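Local coordinates for protein F-93 (Sulfolobus virus 1, PDB 1TBX), which probably acts as a dimeric winged-helix transcription factor that recognises a palindromic or pseudo-palindromic DNA target, at residues D19-A24 with L67-K72; L14-D19 with S79-I84. All coordinates share one frame; numbering follows the deposited sequence.

Contact 1 of 2, residues D19-A24 with L67-K72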
# COMPACT_ATOMS: atom_id res chain seq x y z
N ASP A 19 -17.19 2.30 -2.87
CA ASP A 19 -18.15 3.34 -3.14
C ASP A 19 -18.41 3.66 -4.62
O ASP A 19 -19.20 4.59 -4.91
CB ASP A 19 -17.69 4.65 -2.44
CG ASP A 19 -18.54 5.01 -1.23
OD1 ASP A 19 -19.70 4.53 -1.14
OD2 ASP A 19 -18.11 5.74 -0.29
N ASN A 20 -17.75 2.95 -5.54
CA ASN A 20 -18.04 3.14 -6.95
C ASN A 20 -18.50 1.87 -7.59
O ASN A 20 -18.31 1.67 -8.80
CB ASN A 20 -16.84 3.69 -7.69
CG ASN A 20 -16.64 5.15 -7.42
OD1 ASN A 20 -15.72 5.76 -7.95
ND2 ASN A 20 -17.49 5.72 -6.57
N GLU A 21 -19.10 1.00 -6.79
CA GLU A 21 -19.62 -0.22 -7.37
C GLU A 21 -20.65 0.12 -8.46
O GLU A 21 -21.39 1.09 -8.33
CB GLU A 21 -20.17 -1.11 -6.29
CG GLU A 21 -19.06 -1.72 -5.45
CD GLU A 21 -19.61 -2.39 -4.23
OE1 GLU A 21 -20.63 -3.07 -4.34
OE2 GLU A 21 -19.04 -2.18 -3.13
N GLY A 22 -20.63 -0.63 -9.57
CA GLY A 22 -21.50 -0.31 -10.69
C GLY A 22 -20.77 0.36 -11.83
O GLY A 22 -21.26 0.43 -12.98
N ILE A 23 -19.59 0.88 -11.52
CA ILE A 23 -18.85 1.68 -12.47
C ILE A 23 -18.43 0.77 -13.62
O ILE A 23 -18.01 -0.36 -13.40
CB ILE A 23 -17.63 2.35 -11.78
CG1 ILE A 23 -16.88 3.27 -12.76
CG2 ILE A 23 -16.68 1.29 -11.19
CD1 ILE A 23 -16.38 4.61 -12.14
N ALA A 24 -18.60 1.25 -14.85
CA ALA A 24 -18.00 0.54 -15.97
C ALA A 24 -16.49 0.53 -15.75
O ALA A 24 -15.87 1.56 -15.47
CB ALA A 24 -18.35 1.21 -17.29
N LEU A 67 -17.96 -3.31 -12.41
CA LEU A 67 -17.21 -3.86 -11.30
C LEU A 67 -17.94 -3.78 -9.97
O LEU A 67 -18.47 -2.72 -9.58
CB LEU A 67 -15.84 -3.17 -11.19
CG LEU A 67 -15.03 -3.32 -12.49
CD1 LEU A 67 -13.83 -2.45 -12.43
CD2 LEU A 67 -14.65 -4.79 -12.82
N TYR A 68 -17.97 -4.90 -9.26
CA TYR A 68 -18.54 -4.92 -7.93
C TYR A 68 -17.50 -5.43 -6.98
O TYR A 68 -16.50 -6.04 -7.39
CB TYR A 68 -19.85 -5.73 -7.90
CG TYR A 68 -20.82 -5.14 -8.91
CD1 TYR A 68 -20.66 -5.41 -10.27
CD2 TYR A 68 -21.83 -4.23 -8.52
CE1 TYR A 68 -21.49 -4.85 -11.23
CE2 TYR A 68 -22.68 -3.65 -9.48
CZ TYR A 68 -22.51 -3.97 -10.84
OH TYR A 68 -23.31 -3.45 -11.85
N LEU A 69 -17.70 -5.10 -5.71
CA LEU A 69 -16.80 -5.53 -4.67
C LEU A 69 -17.32 -6.81 -4.12
O LEU A 69 -18.49 -7.15 -4.23
CB LEU A 69 -16.68 -4.51 -3.56
CG LEU A 69 -15.71 -3.37 -3.86
CD1 LEU A 69 -15.85 -2.33 -2.75
CD2 LEU A 69 -14.29 -3.88 -3.95
N THR A 70 -16.42 -7.54 -3.51
CA THR A 70 -16.72 -8.82 -2.99
C THR A 70 -16.84 -8.58 -1.49
O THR A 70 -16.47 -7.50 -1.02
CB THR A 70 -15.56 -9.66 -3.41
OG1 THR A 70 -16.05 -10.81 -4.10
CG2 THR A 70 -14.69 -10.14 -2.24
N GLU A 71 -17.39 -9.54 -0.75
CA GLU A 71 -17.38 -9.44 0.71
C GLU A 71 -15.98 -9.09 1.24
O GLU A 71 -15.81 -8.07 1.92
CB GLU A 71 -17.86 -10.76 1.27
CG GLU A 71 -19.37 -10.82 1.40
CD GLU A 71 -19.82 -11.18 2.81
OE1 GLU A 71 -19.07 -10.91 3.79
OE2 GLU A 71 -20.93 -11.75 2.95
N LYS A 72 -14.99 -9.91 0.89
CA LYS A 72 -13.58 -9.66 1.28
C LYS A 72 -12.94 -8.42 0.62
O LYS A 72 -12.04 -7.79 1.19
CB LYS A 72 -12.71 -10.96 1.19
CG LYS A 72 -11.67 -11.14 0.08
CD LYS A 72 -11.59 -12.62 -0.33
CE LYS A 72 -10.38 -12.95 -1.21
NZ LYS A 72 -9.46 -14.04 -0.71
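The beta-wing of this winged-helix domain is met along strand 64-69 by the turn that follows the first helix, with E21 and G22 lying against L67 and Y68. Two backbone bonds join them: G22 N gives its hydrogen to L67 O at 3.0 Å, nearly straight at 168°, and L67 N gives its own to I23 O at 3.1 Å. L67 thus uses both its N-H and its C=O, and E21 CA adds a CA-H...O contact to the same L67 O at 3.5 Å. Segment 19-24 forms a type II turn from N20 to I23, closed by I23 N on N20 O. G22 holds its third position with a positive phi of 104°, which suits glycine, and G22 N lies over one face of the Y68 ring, 3.7 Å from Y68 CE2. R59 makes a cation-pi contact with the same ring.

E21 has CG beside its backbone N (chi1 -72°) and then extends across L69 at about a right angle. Its CG lies 4.1 Å from L69 CG, and OE2 sits beside L69 CB and CD1; OE1 has a weak, long ion pair with K74. L67 and L69 suit the inner side of the strand, where both pack on L17 of helix 9-17. Such pairing of the segment after the first helix with the second wing strand is characteristic of the winged-helix fold.

Contact 2 of 2, residues L14-D19 with S79-I84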
# COMPACT_ATOMS: atom_id res chain seq x y z
N LEU A 14 -8.40 -1.34 -6.12
CA LEU A 14 -9.32 -1.78 -5.09
C LEU A 14 -9.95 -0.63 -4.26
O LEU A 14 -11.17 -0.56 -4.07
CB LEU A 14 -8.62 -2.81 -4.19
CG LEU A 14 -9.58 -3.69 -3.39
CD1 LEU A 14 -10.58 -4.29 -4.35
CD2 LEU A 14 -8.84 -4.77 -2.56
N ALA A 15 -9.10 0.27 -3.77
CA ALA A 15 -9.53 1.40 -2.96
C ALA A 15 -10.52 2.23 -3.73
O ALA A 15 -11.55 2.62 -3.21
CB ALA A 15 -8.34 2.25 -2.61
N TYR A 16 -10.23 2.49 -5.00
CA TYR A 16 -11.08 3.36 -5.80
C TYR A 16 -12.45 2.77 -6.10
O TYR A 16 -13.43 3.51 -6.30
CB TYR A 16 -10.35 3.77 -7.06
CG TYR A 16 -9.50 4.95 -6.76
CD1 TYR A 16 -8.31 4.83 -6.00
CD2 TYR A 16 -9.90 6.23 -7.16
CE1 TYR A 16 -7.54 5.99 -5.69
CE2 TYR A 16 -9.15 7.38 -6.87
CZ TYR A 16 -7.98 7.26 -6.15
OH TYR A 16 -7.30 8.43 -5.88
N LEU A 17 -12.53 1.45 -6.11
CA LEU A 17 -13.78 0.79 -6.40
C LEU A 17 -14.77 0.99 -5.24
O LEU A 17 -16.00 1.07 -5.43
CB LEU A 17 -13.55 -0.69 -6.66
CG LEU A 17 -14.74 -1.53 -7.07
CD1 LEU A 17 -15.53 -0.78 -8.12
CD2 LEU A 17 -14.26 -2.85 -7.59
N TYR A 18 -14.22 1.07 -4.03
CA TYR A 18 -15.06 1.23 -2.90
C TYR A 18 -15.90 2.46 -3.13
O TYR A 18 -15.41 3.51 -3.54
CB TYR A 18 -14.28 1.30 -1.59
CG TYR A 18 -15.24 1.33 -0.41
CD1 TYR A 18 -15.75 0.13 0.12
CD2 TYR A 18 -15.69 2.54 0.15
CE1 TYR A 18 -16.65 0.14 1.20
CE2 TYR A 18 -16.57 2.56 1.26
CZ TYR A 18 -17.07 1.35 1.77
OH TYR A 18 -17.98 1.35 2.84
N ASP A 19 -17.19 2.30 -2.87
CA ASP A 19 -18.15 3.34 -3.14
C ASP A 19 -18.41 3.66 -4.62
O ASP A 19 -19.20 4.59 -4.91
CB ASP A 19 -17.69 4.65 -2.44
CG ASP A 19 -18.54 5.01 -1.23
OD1 ASP A 19 -19.70 4.53 -1.14
OD2 ASP A 19 -18.11 5.74 -0.29
N SER A 79 -9.93 -0.25 4.39
CA SER A 79 -8.68 0.04 5.04
C SER A 79 -7.60 0.50 4.06
O SER A 79 -6.72 1.28 4.42
CB SER A 79 -8.20 -1.14 5.86
OG SER A 79 -8.07 -2.29 5.05
N LEU A 80 -7.62 0.02 2.82
CA LEU A 80 -6.73 0.58 1.81
C LEU A 80 -7.06 2.05 1.50
O LEU A 80 -6.14 2.84 1.34
CB LEU A 80 -6.78 -0.23 0.51
CG LEU A 80 -6.19 -1.66 0.47
CD1 LEU A 80 -6.55 -2.42 -0.86
CD2 LEU A 80 -4.65 -1.72 0.78
N LYS A 81 -8.34 2.39 1.39
CA LYS A 81 -8.78 3.74 1.05
C LYS A 81 -8.20 4.74 2.04
O LYS A 81 -7.73 5.83 1.65
CB LYS A 81 -10.32 3.84 1.06
CG LYS A 81 -10.92 5.20 0.68
CD LYS A 81 -11.30 5.36 -0.83
CE LYS A 81 -10.08 5.91 -1.76
NZ LYS A 81 -10.38 6.95 -2.83
N THR A 82 -8.26 4.36 3.32
CA THR A 82 -7.84 5.18 4.44
C THR A 82 -6.31 5.44 4.36
O THR A 82 -5.86 6.57 4.47
CB THR A 82 -8.40 4.56 5.84
OG1 THR A 82 -7.82 5.17 6.99
CG2 THR A 82 -7.98 3.18 6.10
N ALA A 83 -5.54 4.38 4.12
CA ALA A 83 -4.13 4.45 3.80
C ALA A 83 -3.77 5.37 2.59
O ALA A 83 -3.01 6.34 2.76
CB ALA A 83 -3.57 3.06 3.62
N ILE A 84 -4.33 5.11 1.39
CA ILE A 84 -4.09 5.96 0.21
C ILE A 84 -4.53 7.41 0.43
O ILE A 84 -3.84 8.37 0.05
CB ILE A 84 -4.81 5.40 -1.02
CG1 ILE A 84 -4.15 4.09 -1.46
CG2 ILE A 84 -4.84 6.43 -2.16
CD1 ILE A 84 -5.09 3.08 -1.97
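A15 and K81 mark the closest backbone approach of the two segments, their CA atoms 4.7 Å apart, where the end of helix 9-17 rests on the middle of helix 71-94. The single methyl of A15 suits this closeness: its CB fits between the backbones, in contact with I84 CD1 and 4.3 Å from L80 CB, so residues one helical turn apart, L80 and I84, both meet the same alanine. To one side of it L14 and L80 cross at about a right angle, with L14 CD2 3.7 Å from L80 CD1, two branched side chains meeting through their methyls.

In this winged-helix protein the long C-terminal helix packs on the first helix of its own domain and also faces the second subunit. L14 packs on F6, L80 on F7 and A83 on S79, the second residue of each pair belonging to that subunit.

K81 makes the polar part of the contact. Its CG is anti to the backbone N (chi1 -178°); a bend at chi2 (94°) lays CD 3.6 Å from A15 O, and further bends at chi3 and chi4 carry CE and then NZ on toward Y16. NZ comes over one face of the Y16 ring, 4.0 Å from the ring centroid and 9° off the normal, a well-centred cation-pi contact. A lysine suits this place because its methylenes can cover the helix backbone while its ammonium group reaches the aromatic face. NZ also has a weak, long ion pair with E85. I84 CG2 approaches Y16 CE1 obliquely at 4.5 Å, and F36 packs on both Y16 and I84.

Overall arrangement
Contact 1 is nested within the chain loop that contact 2 closes, and their centres lie about 11 Å apart. D19 belongs to both, as the first segment of contact 2 runs directly into that of contact 1. Helix 71-94 starts within segment 67-72, though its first residues take no part in contact 1, and it carries the second segment of contact 2. The turn after helix 9-17 is thus held on the second wing strand, and the end of helix 9-17 on helix 71-94, which follows that strand. L69 bridges the two sites by packing on L14, L17 and Y18. Together they tie the wing to the helix that faces the second subunit, within a dimer consistent with recognition of a palindromic DNA target.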